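Local coordinates for Serine/threonine-protein phosphatase 2A regulatory subunit B'' subunit alpha (Homo sapiens, PDB 4I5J) that serves as a calcium-binding regulatory subunit of protein phosphatase 2A and might modulate the substrate selectivity, activity and localization of the catalytic enzyme, at residues V117-C120 / K121-L125; H234-L237 / C238-D242; T253-D256 / L257-R261. All coordinates share one frame; numbering follows the deposited sequence.

Contact 1: residues V117-C120 / K121-L125; sequences VIYC and KFWEL
Val117 to Leu125 form the last turns of helix 112-125, and four successive i to i+4 hydrogen bonds tie residues 117-120 to residues 121-124. Trp123 N donates to Tyr119 O over 2.8 Å and Glu124 N to Cys120 O over 2.9 Å, the latter nearly straight at 167° about the hydrogen. Lys121 N and Phe122 N make the matching bonds to Val117 O and Ile118 O. One turn along, side chains of like direction fall beside each other. Tyr119 and Trp123 both carry CG anti to the backbone N (chi1 -177° and 175°), which lays the two aromatic side chains alongside one another. They touch lightly: Tyr119 OH comes to 3.9 Å from Trp123 CE3, and the nearest ring carbons, Tyr119 CE2 and Trp123 CE3, are 4.3 Å apart. A ring from outside the helix meets each of them, Phe56 for Tyr119 and His129 for Trp123. These residues fall within the EF-hand domain pair of the B'' regulatory subunit, away from the calcium site, and the helix packs against helices 54-72 and 173-184 with an apolar side, Ile118 lying on Thr63, Tyr173 and Leu180 and Phe122 meeting the ring of Tyr173 edge-to-face. Lysine suits position 121 because its long chain serves both apolar and charged neighbours. Extended beyond CG, it runs back beside Val117, with Lys121 CE 4.0 Å from Val117 CG1. The ammonium group passes the valine methyl, Lys121 NZ to Val117 CG1 being 3.9 Å, and forms a salt bridge with Glu184 of helix 173-184, where the lysine side chain also touches Leu180.

Contact 2: residues H234-L237 / C238-D242; sequences HDLL and CQMLD
Leu237 holds CG anti to its backbone N (chi1 -179°), whereas Leu241 turns CG anti to the carbonyl carbon (chi1 -75°), and the two leucines meet one helical turn apart with Leu237 CD1 4.3 Å from Leu241 CG. The same pair of settings brings Leu236 to Met240, whose CG atoms are also 4.3 Å apart. Met240 then bends at chi2 and chi3, as an unbranched thioether chain can readily do. Beneath these pairs run i to i+4 backbone bonds: Met240 N donates to Leu236 O over 2.9 Å, and Leu241 N to Leu237 O over 2.8 Å. On the exposed side, Cys238 SG stands 5.4 Å from the centroid of the His234 ring, in an oblique sulfur-aromatic approach. Gln239, also exposed, passes with its CG 3.3 Å from Asp235 O, and its chain touches Leu231. The division of polar and apolar residues is that of an amphipathic helix. Within the fold, helix 233-244 rests on two others: Leu236 packs against Thr269 and Phe270 and Met240 against Phe266 and Thr269 of helix 263-271, while Leu237 lies on Met209 and Leu212 of helix 209-226.

Contact 3: residues T253-D256 / L257-R261; sequences TLRD and LKRCR
Arg255 and Arg259 lie side by side one turn apart, pointing the same way, with their guanidinium planes only 11° from parallel. The approach is oblique: Arg255 NH1 is 3.2 Å from Arg259 CD and 3.4 Å from Arg259 NH1. Two like charges so near probably repel one another, which their exposed position, with solvent to screen them, would make tolerable. At the helix start Thr253 and Asp256 form a capping box. Asp256 N donates to Thr253 OG1 over 2.9 Å, and Thr253 N returns a bond to Asp256 OD2, also 2.9 Å, arriving 35° out of the carboxylate plane. Threonine and aspartate suit these places because their short side chains can accept from backbone N-H groups at the helix start, where no carbonyl of a preceding turn is at hand. Helix 254-260 starts beside the calcium-binding EF-hand, the side chain of Thr253 lying about 10 Å from the bound calcium ion. Leu254 packs on Phe196 of helix 189-199. Lys258, with CG anti to the carbonyl carbon (chi1 -67°) and extended beyond it, runs back across the Leu254 side chain, Lys258 CE being 3.9 Å from Leu254 CG. A serine in place of Lys258 would probably leave Leu254 without this methylene cover. Buried Leu257 touches Phe196, Val244 and Phe266.

The three contacts follow one another along the chain, each within a single helix: contact 1 in helix 112-125, contact 2 in helix 233-244 and contact 3 in helix 254-260. Contacts 1 and 3, with centres about 31 Å apart, lie on opposite sides of the chain's centre, and the centres of contacts 1 and 2 are about 36 Å apart. Contacts 2 and 3 sit on the same side, about 16 Å between centres, on successive helices that share Phe266 of helix 263-271 as a packing partner. Both adjoin the EF-hand that holds the calcium ion, contact 2 through its exiting helix 209-226 and contact 3 through its entering helix 189-199, whereas contact 1 belongs to a part remote from that ion.

Contact 1: residues V117-C120 / K121-L125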
ATOM      1  N   VAL A 117     -10.609   9.755   6.189  1.00 38.11           N
ATOM      2  CA  VAL A 117      -9.246  10.044   6.631  1.00 35.75           C
ATOM      3  C   VAL A 117      -8.320  10.083   5.420  1.00 31.97           C
ATOM      4  O   VAL A 117      -7.556  11.050   5.237  1.00 32.46           O
ATOM      5  CB  VAL A 117      -8.747   9.001   7.668  1.00 41.00           C
ATOM      6  CG1 VAL A 117      -7.238   9.123   7.885  1.00 40.19           C
ATOM      7  CG2 VAL A 117      -9.493   9.168   8.982  1.00 34.95           C
ATOM      8  N   ILE A 118      -8.407   9.051   4.582  1.00 30.00           N
ATOM      9  CA  ILE A 118      -7.587   8.975   3.362  1.00 28.83           C
ATOM     10  C   ILE A 118      -7.877  10.152   2.418  1.00 40.42           C
ATOM     11  O   ILE A 118      -6.957  10.765   1.884  1.00 39.09           O
ATOM     12  CB  ILE A 118      -7.817   7.645   2.616  1.00 29.80           C
ATOM     13  CG1 ILE A 118      -7.435   6.468   3.502  1.00 34.34           C
ATOM     14  CG2 ILE A 118      -6.986   7.571   1.332  1.00 27.84           C
ATOM     15  CD1 ILE A 118      -7.722   5.124   2.864  1.00 28.69           C
ATOM     16  N   TYR A 119      -9.153  10.487   2.230  1.00 37.61           N
ATOM     17  CA  TYR A 119      -9.519  11.597   1.347  1.00 33.72           C
ATOM     18  C   TYR A 119      -8.946  12.929   1.822  1.00 29.40           C
ATOM     19  O   TYR A 119      -8.429  13.716   1.026  1.00 32.06           O
ATOM     20  CB  TYR A 119     -11.050  11.719   1.189  1.00 34.33           C
ATOM     21  CG  TYR A 119     -11.446  12.816   0.214  1.00 46.95           C
ATOM     22  CD1 TYR A 119     -11.709  12.517  -1.119  1.00 54.92           C
ATOM     23  CD2 TYR A 119     -11.524  14.160   0.611  1.00 40.19           C
ATOM     24  CE1 TYR A 119     -12.058  13.509  -2.025  1.00 51.20           C
ATOM     25  CE2 TYR A 119     -11.862  15.158  -0.301  1.00 44.84           C
ATOM     26  CZ  TYR A 119     -12.129  14.817  -1.615  1.00 46.39           C
ATOM     27  OH  TYR A 119     -12.451  15.783  -2.534  1.00 50.90           O
ATOM     28  N   CYS A 120      -9.075  13.217   3.110  1.00 24.75           N
ATOM     29  CA  CYS A 120      -8.554  14.482   3.622  1.00 29.25           C
ATOM     30  C   CYS A 120      -7.051  14.591   3.494  1.00 36.96           C
ATOM     31  O   CYS A 120      -6.518  15.679   3.233  1.00 38.22           O
ATOM     32  CB  CYS A 120      -8.970  14.700   5.074  1.00 31.35           C
ATOM     33  SG  CYS A 120     -10.772  14.869   5.215  1.00 35.76           S
ATOM     34  N   LYS A 121      -6.364  13.469   3.696  1.00 36.73           N
ATOM     35  CA  LYS A 121      -4.928  13.469   3.565  1.00 38.07           C
ATOM     36  C   LYS A 121      -4.546  13.732   2.120  1.00 37.82           C
ATOM     37  O   LYS A 121      -3.621  14.500   1.862  1.00 38.78           O
ATOM     38  CB  LYS A 121      -4.318  12.173   4.089  1.00 39.10           C
ATOM     39  CG  LYS A 121      -4.209  12.156   5.615  1.00 46.29           C
ATOM     40  CD  LYS A 121      -3.674  10.820   6.117  1.00 55.01           C
ATOM     41  CE  LYS A 121      -3.605  10.782   7.637  1.00 64.47           C
ATOM     42  NZ  LYS A 121      -3.359   9.392   8.142  1.00 64.33           N
ATOM     43  N   PHE A 122      -5.283  13.135   1.182  1.00 33.97           N
ATOM     44  CA  PHE A 122      -5.050  13.395  -0.240  1.00 32.49           C
ATOM     45  C   PHE A 122      -5.293  14.874  -0.554  1.00 38.69           C
ATOM     46  O   PHE A 122      -4.504  15.524  -1.248  1.00 35.46           O
ATOM     47  CB  PHE A 122      -5.970  12.535  -1.111  1.00 32.86           C
ATOM     48  CG  PHE A 122      -5.785  12.764  -2.596  1.00 38.07           C
ATOM     49  CD1 PHE A 122      -4.756  12.128  -3.287  1.00 36.34           C
ATOM     50  CD2 PHE A 122      -6.625  13.636  -3.292  1.00 39.67           C
ATOM     51  CE1 PHE A 122      -4.563  12.345  -4.663  1.00 36.84           C
ATOM     52  CE2 PHE A 122      -6.445  13.862  -4.662  1.00 34.71           C
ATOM     53  CZ  PHE A 122      -5.418  13.209  -5.350  1.00 36.05           C
ATOM     54  N   TRP A 123      -6.388  15.400  -0.016  1.00 35.39           N
ATOM     55  CA  TRP A 123      -6.766  16.780  -0.231  1.00 35.10           C
ATOM     56  C   TRP A 123      -5.643  17.721   0.216  1.00 35.62           C
ATOM     57  O   TRP A 123      -5.269  18.638  -0.506  1.00 34.65           O
ATOM     58  CB  TRP A 123      -8.053  17.103   0.540  1.00 33.04           C
ATOM     59  CG  TRP A 123      -8.393  18.536   0.432  1.00 36.10           C
ATOM     60  CD1 TRP A 123      -7.980  19.546   1.249  1.00 36.62           C
ATOM     61  CD2 TRP A 123      -9.189  19.145  -0.595  1.00 34.75           C
ATOM     62  NE1 TRP A 123      -8.473  20.747   0.796  1.00 38.32           N
ATOM     63  CE2 TRP A 123      -9.211  20.524  -0.341  1.00 38.65           C
ATOM     64  CE3 TRP A 123      -9.864  18.650  -1.715  1.00 36.51           C
ATOM     65  CZ2 TRP A 123      -9.907  21.418  -1.154  1.00 47.13           C
ATOM     66  CZ3 TRP A 123     -10.547  19.541  -2.520  1.00 45.79           C
ATOM     67  CH2 TRP A 123     -10.564  20.905  -2.236  1.00 45.54           C
ATOM     68  N   GLU A 124      -5.120  17.495   1.418  1.00 35.17           N
ATOM     69  CA  GLU A 124      -3.992  18.273   1.948  1.00 41.45           C
ATOM     70  C   GLU A 124      -2.736  18.251   1.054  1.00 47.27           C
ATOM     71  O   GLU A 124      -2.023  19.241   0.963  1.00 47.87           O
ATOM     72  CB  GLU A 124      -3.648  17.778   3.359  1.00 44.90           C
ATOM     73  CG  GLU A 124      -2.519  18.531   4.063  1.00 60.66           C
ATOM     74  CD  GLU A 124      -2.370  18.140   5.542  1.00 73.49           C
ATOM     75  OE1 GLU A 124      -2.484  16.936   5.874  1.00 68.05           O
ATOM     76  OE2 GLU A 124      -2.147  19.046   6.380  1.00 85.70           O
ATOM     77  N   LEU A 125      -2.473  17.127   0.390  1.00 41.59           N
ATOM     78  CA  LEU A 125      -1.258  16.974  -0.413  1.00 33.35           C
ATOM     79  C   LEU A 125      -1.400  17.430  -1.864  1.00 36.68           C
ATOM     80  O   LEU A 125      -0.400  17.684  -2.562  1.00 39.51           O
ATOM     81  CB  LEU A 125      -0.828  15.512  -0.412  1.00 31.36           C
ATOM     82  CG  LEU A 125      -0.240  15.012   0.901  1.00 39.37           C
ATOM     83  CD1 LEU A 125      -0.061  13.525   0.799  1.00 43.05           C
ATOM     84  CD2 LEU A 125       1.103  15.684   1.146  1.00 41.74           C
TER

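Contact 2: residues H234-L237 / C238-D242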
ATOM      1  N   HIS A 234      28.904   0.255   7.198  1.00 67.62           N
ATOM      2  CA  HIS A 234      29.396  -1.049   7.585  1.00 69.08           C
ATOM      3  C   HIS A 234      28.726  -1.588   8.848  1.00 56.82           C
ATOM      4  O   HIS A 234      28.266  -2.723   8.878  1.00 53.29           O
ATOM      5  CB  HIS A 234      30.902  -0.929   7.804  1.00 85.91           C
ATOM      6  CG  HIS A 234      31.664  -2.169   7.491  1.00 96.44           C
ATOM      7  ND1 HIS A 234      32.269  -2.932   8.466  1.00104.70           N
ATOM      8  CD2 HIS A 234      31.945  -2.770   6.310  1.00101.23           C
ATOM      9  CE1 HIS A 234      32.883  -3.956   7.898  1.00105.60           C
ATOM     10  NE2 HIS A 234      32.700  -3.882   6.592  1.00103.32           N
ATOM     11  N   ASP A 235      28.698  -0.784   9.905  1.00 66.45           N
ATOM     12  CA  ASP A 235      28.088  -1.216  11.163  1.00 70.24           C
ATOM     13  C   ASP A 235      26.573  -1.302  11.051  1.00 64.76           C
ATOM     14  O   ASP A 235      25.941  -2.199  11.623  1.00 62.10           O
ATOM     15  CB  ASP A 235      28.464  -0.276  12.310  1.00 80.02           C
ATOM     16  CG  ASP A 235      29.924  -0.373  12.681  1.00 90.80           C
ATOM     17  OD1 ASP A 235      30.288  -1.319  13.415  1.00 93.95           O
ATOM     18  OD2 ASP A 235      30.705   0.489  12.227  1.00 93.80           O
ATOM     19  N   LEU A 236      25.986  -0.372  10.313  1.00 63.25           N
ATOM     20  CA  LEU A 236      24.530  -0.388  10.151  1.00 54.88           C
ATOM     21  C   LEU A 236      24.087  -1.623   9.387  1.00 55.26           C
ATOM     22  O   LEU A 236      23.128  -2.289   9.774  1.00 58.98           O
ATOM     23  CB  LEU A 236      24.041   0.843   9.422  1.00 53.29           C
ATOM     24  CG  LEU A 236      22.535   0.682   9.189  1.00 49.97           C
ATOM     25  CD1 LEU A 236      21.759   1.545  10.151  1.00 57.68           C
ATOM     26  CD2 LEU A 236      22.206   0.952   7.743  1.00 49.03           C
ATOM     27  N   LEU A 237      24.809  -1.931   8.314  1.00 60.74           N
ATOM     28  CA  LEU A 237      24.531  -3.114   7.514  1.00 56.41           C
ATOM     29  C   LEU A 237      24.643  -4.377   8.364  1.00 57.48           C
ATOM     30  O   LEU A 237      23.804  -5.270   8.264  1.00 58.39           O
ATOM     31  CB  LEU A 237      25.474  -3.173   6.314  1.00 46.49           C
ATOM     32  CG  LEU A 237      25.301  -4.336   5.348  1.00 47.04           C
ATOM     33  CD1 LEU A 237      23.879  -4.390   4.794  1.00 42.81           C
ATOM     34  CD2 LEU A 237      26.331  -4.217   4.233  1.00 52.98           C
ATOM     35  N   CYS A 238      25.663  -4.440   9.216  1.00 60.63           N
ATOM     36  CA  CYS A 238      25.775  -5.538  10.179  1.00 56.81           C
ATOM     37  C   CYS A 238      24.512  -5.673  11.041  1.00 59.31           C
ATOM     38  O   CYS A 238      23.944  -6.757  11.162  1.00 62.41           O
ATOM     39  CB  CYS A 238      26.993  -5.337  11.069  1.00 47.16           C
ATOM     40  SG  CYS A 238      28.530  -5.801  10.246  1.00 61.07           S
ATOM     41  N   GLN A 239      24.076  -4.562  11.628  1.00 54.49           N
ATOM     42  CA  GLN A 239      22.831  -4.525  12.396  1.00 56.90           C
ATOM     43  C   GLN A 239      21.650  -5.047  11.609  1.00 52.08           C
ATOM     44  O   GLN A 239      20.848  -5.842  12.109  1.00 55.23           O
ATOM     45  CB  GLN A 239      22.519  -3.090  12.834  1.00 60.02           C
ATOM     46  CG  GLN A 239      23.547  -2.515  13.804  1.00 70.67           C
ATOM     47  CD  GLN A 239      23.049  -1.266  14.499  1.00 76.47           C
ATOM     48  OE1 GLN A 239      22.006  -0.716  14.137  1.00 74.73           O
ATOM     49  NE2 GLN A 239      23.787  -0.815  15.507  1.00 77.16           N
ATOM     50  N   MET A 240      21.535  -4.586  10.371  1.00 45.72           N
ATOM     51  CA  MET A 240      20.384  -4.940   9.542  1.00 49.40           C
ATOM     52  C   MET A 240      20.431  -6.405   9.133  1.00 51.31           C
ATOM     53  O   MET A 240      19.399  -7.041   8.940  1.00 50.12           O
ATOM     54  CB  MET A 240      20.300  -4.029   8.314  1.00 43.54           C
ATOM     55  CG  MET A 240      19.895  -2.628   8.672  1.00 52.10           C
ATOM     56  SD  MET A 240      18.298  -2.641   9.519  1.00 58.22           S
ATOM     57  CE  MET A 240      18.731  -1.998  11.147  1.00 51.06           C
ATOM     58  N   LEU A 241      21.636  -6.949   9.008  1.00 52.81           N
ATOM     59  CA  LEU A 241      21.751  -8.349   8.644  1.00 50.64           C
ATOM     60  C   LEU A 241      21.433  -9.216   9.846  1.00 48.58           C
ATOM     61  O   LEU A 241      20.757 -10.235   9.715  1.00 50.60           O
ATOM     62  CB  LEU A 241      23.135  -8.664   8.092  1.00 49.86           C
ATOM     63  CG  LEU A 241      23.422  -8.193   6.669  1.00 49.02           C
ATOM     64  CD1 LEU A 241      24.903  -8.533   6.301  1.00 44.76           C
ATOM     65  CD2 LEU A 241      22.421  -8.824   5.697  1.00 38.84           C
ATOM     66  N   ASP A 242      21.910  -8.812  11.020  1.00 52.13           N
ATOM     67  CA  ASP A 242      21.563  -9.523  12.244  1.00 58.01           C
ATOM     68  C   ASP A 242      20.057  -9.405  12.476  1.00 59.90           C
ATOM     69  O   ASP A 242      19.411 -10.342  12.952  1.00 65.89           O
ATOM     70  CB  ASP A 242      22.351  -8.978  13.430  1.00 65.29           C
ATOM     71  CG  ASP A 242      23.855  -9.189  13.279  1.00 82.06           C
ATOM     72  OD1 ASP A 242      24.267 -10.099  12.517  1.00 83.32           O
ATOM     73  OD2 ASP A 242      24.632  -8.448  13.922  1.00 89.76           O
TER

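Contact 3: residues T253-D256 / L257-R261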
ATOM      1  N   THR A 253      15.902 -11.136   0.090  1.00 41.99           N
ATOM      2  CA  THR A 253      14.661 -11.361  -0.633  1.00 37.28           C
ATOM      3  C   THR A 253      13.401 -10.890   0.109  1.00 42.79           C
ATOM      4  O   THR A 253      13.412 -10.598   1.306  1.00 39.33           O
ATOM      5  CB  THR A 253      14.459 -12.854  -0.993  1.00 38.98           C
ATOM      6  OG1 THR A 253      14.147 -13.603   0.188  1.00 39.91           O
ATOM      7  CG2 THR A 253      15.695 -13.430  -1.661  1.00 44.51           C
ATOM      8  N   LEU A 254      12.296 -10.826  -0.618  1.00 39.65           N
ATOM      9  CA  LEU A 254      11.041 -10.442  -0.001  1.00 40.19           C
ATOM     10  C   LEU A 254      10.708 -11.494   1.060  1.00 41.21           C
ATOM     11  O   LEU A 254      10.322 -11.172   2.187  1.00 43.61           O
ATOM     12  CB  LEU A 254       9.950 -10.371  -1.061  1.00 42.42           C
ATOM     13  CG  LEU A 254       8.551 -10.068  -0.541  1.00 39.47           C
ATOM     14  CD1 LEU A 254       8.527  -8.694   0.121  1.00 35.42           C
ATOM     15  CD2 LEU A 254       7.594 -10.129  -1.711  1.00 37.44           C
ATOM     16  N   ARG A 255      10.893 -12.754   0.694  1.00 34.34           N
ATOM     17  CA  ARG A 255      10.739 -13.850   1.631  1.00 41.17           C
ATOM     18  C   ARG A 255      11.562 -13.640   2.911  1.00 45.26           C
ATOM     19  O   ARG A 255      11.040 -13.857   4.003  1.00 50.18           O
ATOM     20  CB  ARG A 255      11.121 -15.164   0.955  1.00 49.18           C
ATOM     21  CG  ARG A 255      10.642 -16.405   1.675  1.00 63.45           C
ATOM     22  CD  ARG A 255      11.041 -17.670   0.905  1.00 77.43           C
ATOM     23  NE  ARG A 255      10.215 -18.812   1.288  1.00 88.94           N
ATOM     24  CZ  ARG A 255      10.466 -19.605   2.326  1.00 95.33           C
ATOM     25  NH1 ARG A 255      11.531 -19.393   3.090  1.00 94.15           N
ATOM     26  NH2 ARG A 255       9.650 -20.615   2.599  1.00100.04           N
ATOM     27  N   ASP A 256      12.825 -13.213   2.792  1.00 45.64           N
ATOM     28  CA  ASP A 256      13.651 -12.971   3.990  1.00 47.79           C
ATOM     29  C   ASP A 256      13.025 -11.874   4.851  1.00 50.52           C
ATOM     30  O   ASP A 256      13.000 -11.963   6.080  1.00 49.86           O
ATOM     31  CB  ASP A 256      15.071 -12.530   3.638  1.00 44.31           C
ATOM     32  CG  ASP A 256      15.855 -13.579   2.869  1.00 47.87           C
ATOM     33  OD1 ASP A 256      15.725 -14.793   3.130  1.00 51.22           O
ATOM     34  OD2 ASP A 256      16.617 -13.164   1.978  1.00 49.49           O
ATOM     35  N   LEU A 257      12.526 -10.829   4.200  1.00 46.10           N
ATOM     36  CA  LEU A 257      11.958  -9.697   4.935  1.00 49.65           C
ATOM     37  C   LEU A 257      10.606 -10.016   5.602  1.00 52.82           C
ATOM     38  O   LEU A 257      10.366  -9.576   6.726  1.00 56.46           O
ATOM     39  CB  LEU A 257      11.910  -8.426   4.066  1.00 45.77           C
ATOM     40  CG  LEU A 257      13.290  -7.757   3.899  1.00 46.63           C
ATOM     41  CD1 LEU A 257      13.371  -6.793   2.694  1.00 34.22           C
ATOM     42  CD2 LEU A 257      13.694  -7.027   5.191  1.00 43.15           C
ATOM     43  N   LYS A 258       9.745 -10.791   4.936  1.00 46.97           N
ATOM     44  CA  LYS A 258       8.504 -11.262   5.572  1.00 50.36           C
ATOM     45  C   LYS A 258       8.820 -12.234   6.708  1.00 61.14           C
ATOM     46  O   LYS A 258       8.213 -12.162   7.768  1.00 65.13           O
ATOM     47  CB  LYS A 258       7.579 -11.958   4.567  1.00 46.19           C
ATOM     48  CG  LYS A 258       6.994 -11.065   3.494  1.00 44.50           C
ATOM     49  CD  LYS A 258       6.237 -11.883   2.445  1.00 48.27           C
ATOM     50  CE  LYS A 258       5.427 -10.983   1.524  1.00 51.05           C
ATOM     51  NZ  LYS A 258       4.642 -11.742   0.512  1.00 56.23           N
ATOM     52  N   ARG A 259       9.775 -13.140   6.491  1.00 61.74           N
ATOM     53  CA  ARG A 259      10.094 -14.156   7.496  1.00 66.88           C
ATOM     54  C   ARG A 259      10.649 -13.566   8.790  1.00 64.95           C
ATOM     55  O   ARG A 259      10.341 -14.046   9.875  1.00 61.32           O
ATOM     56  CB  ARG A 259      11.069 -15.204   6.949  1.00 72.48           C
ATOM     57  CG  ARG A 259      10.449 -16.220   5.996  1.00 82.50           C
ATOM     58  CD  ARG A 259      11.518 -17.125   5.383  1.00 92.66           C
ATOM     59  NE  ARG A 259      12.217 -17.925   6.385  1.00102.44           N
ATOM     60  CZ  ARG A 259      11.782 -19.099   6.836  1.00112.44           C
ATOM     61  NH1 ARG A 259      10.645 -19.607   6.373  1.00116.69           N
ATOM     62  NH2 ARG A 259      12.475 -19.767   7.751  1.00113.98           N
ATOM     63  N   CYS A 260      11.461 -12.521   8.680  1.00 64.05           N
ATOM     64  CA  CYS A 260      12.136 -11.982   9.856  1.00 60.64           C
ATOM     65  C   CYS A 260      11.165 -11.275  10.782  1.00 64.23           C
ATOM     66  O   CYS A 260      11.474 -11.049  11.952  1.00 62.05           O
ATOM     67  CB  CYS A 260      13.259 -11.026   9.458  1.00 60.45           C
ATOM     68  SG  CYS A 260      12.735  -9.333   9.057  1.00 54.64           S
ATOM     69  N   ARG A 261      10.002 -10.913  10.238  1.00 66.77           N
ATOM     70  CA  ARG A 261       8.933 -10.253  10.987  1.00 64.69           C
ATOM     71  C   ARG A 261       9.297  -8.843  11.476  1.00 59.59           C
ATOM     72  O   ARG A 261       8.537  -8.227  12.203  1.00 62.00           O
ATOM     73  CB  ARG A 261       8.422 -11.153  12.127  1.00 74.32           C
ATOM     74  CG  ARG A 261       7.882 -12.497  11.624  1.00 82.87           C
ATOM     75  CD  ARG A 261       8.089 -13.633  12.624  1.00 96.49           C
ATOM     76  NE  ARG A 261       7.001 -13.732  13.598  1.00110.28           N
ATOM     77  CZ  ARG A 261       6.815 -14.764  14.421  1.00117.02           C
ATOM     78  NH1 ARG A 261       7.643 -15.803  14.391  1.00117.96           N
ATOM     79  NH2 ARG A 261       5.795 -14.761  15.270  1.00119.05           N
TER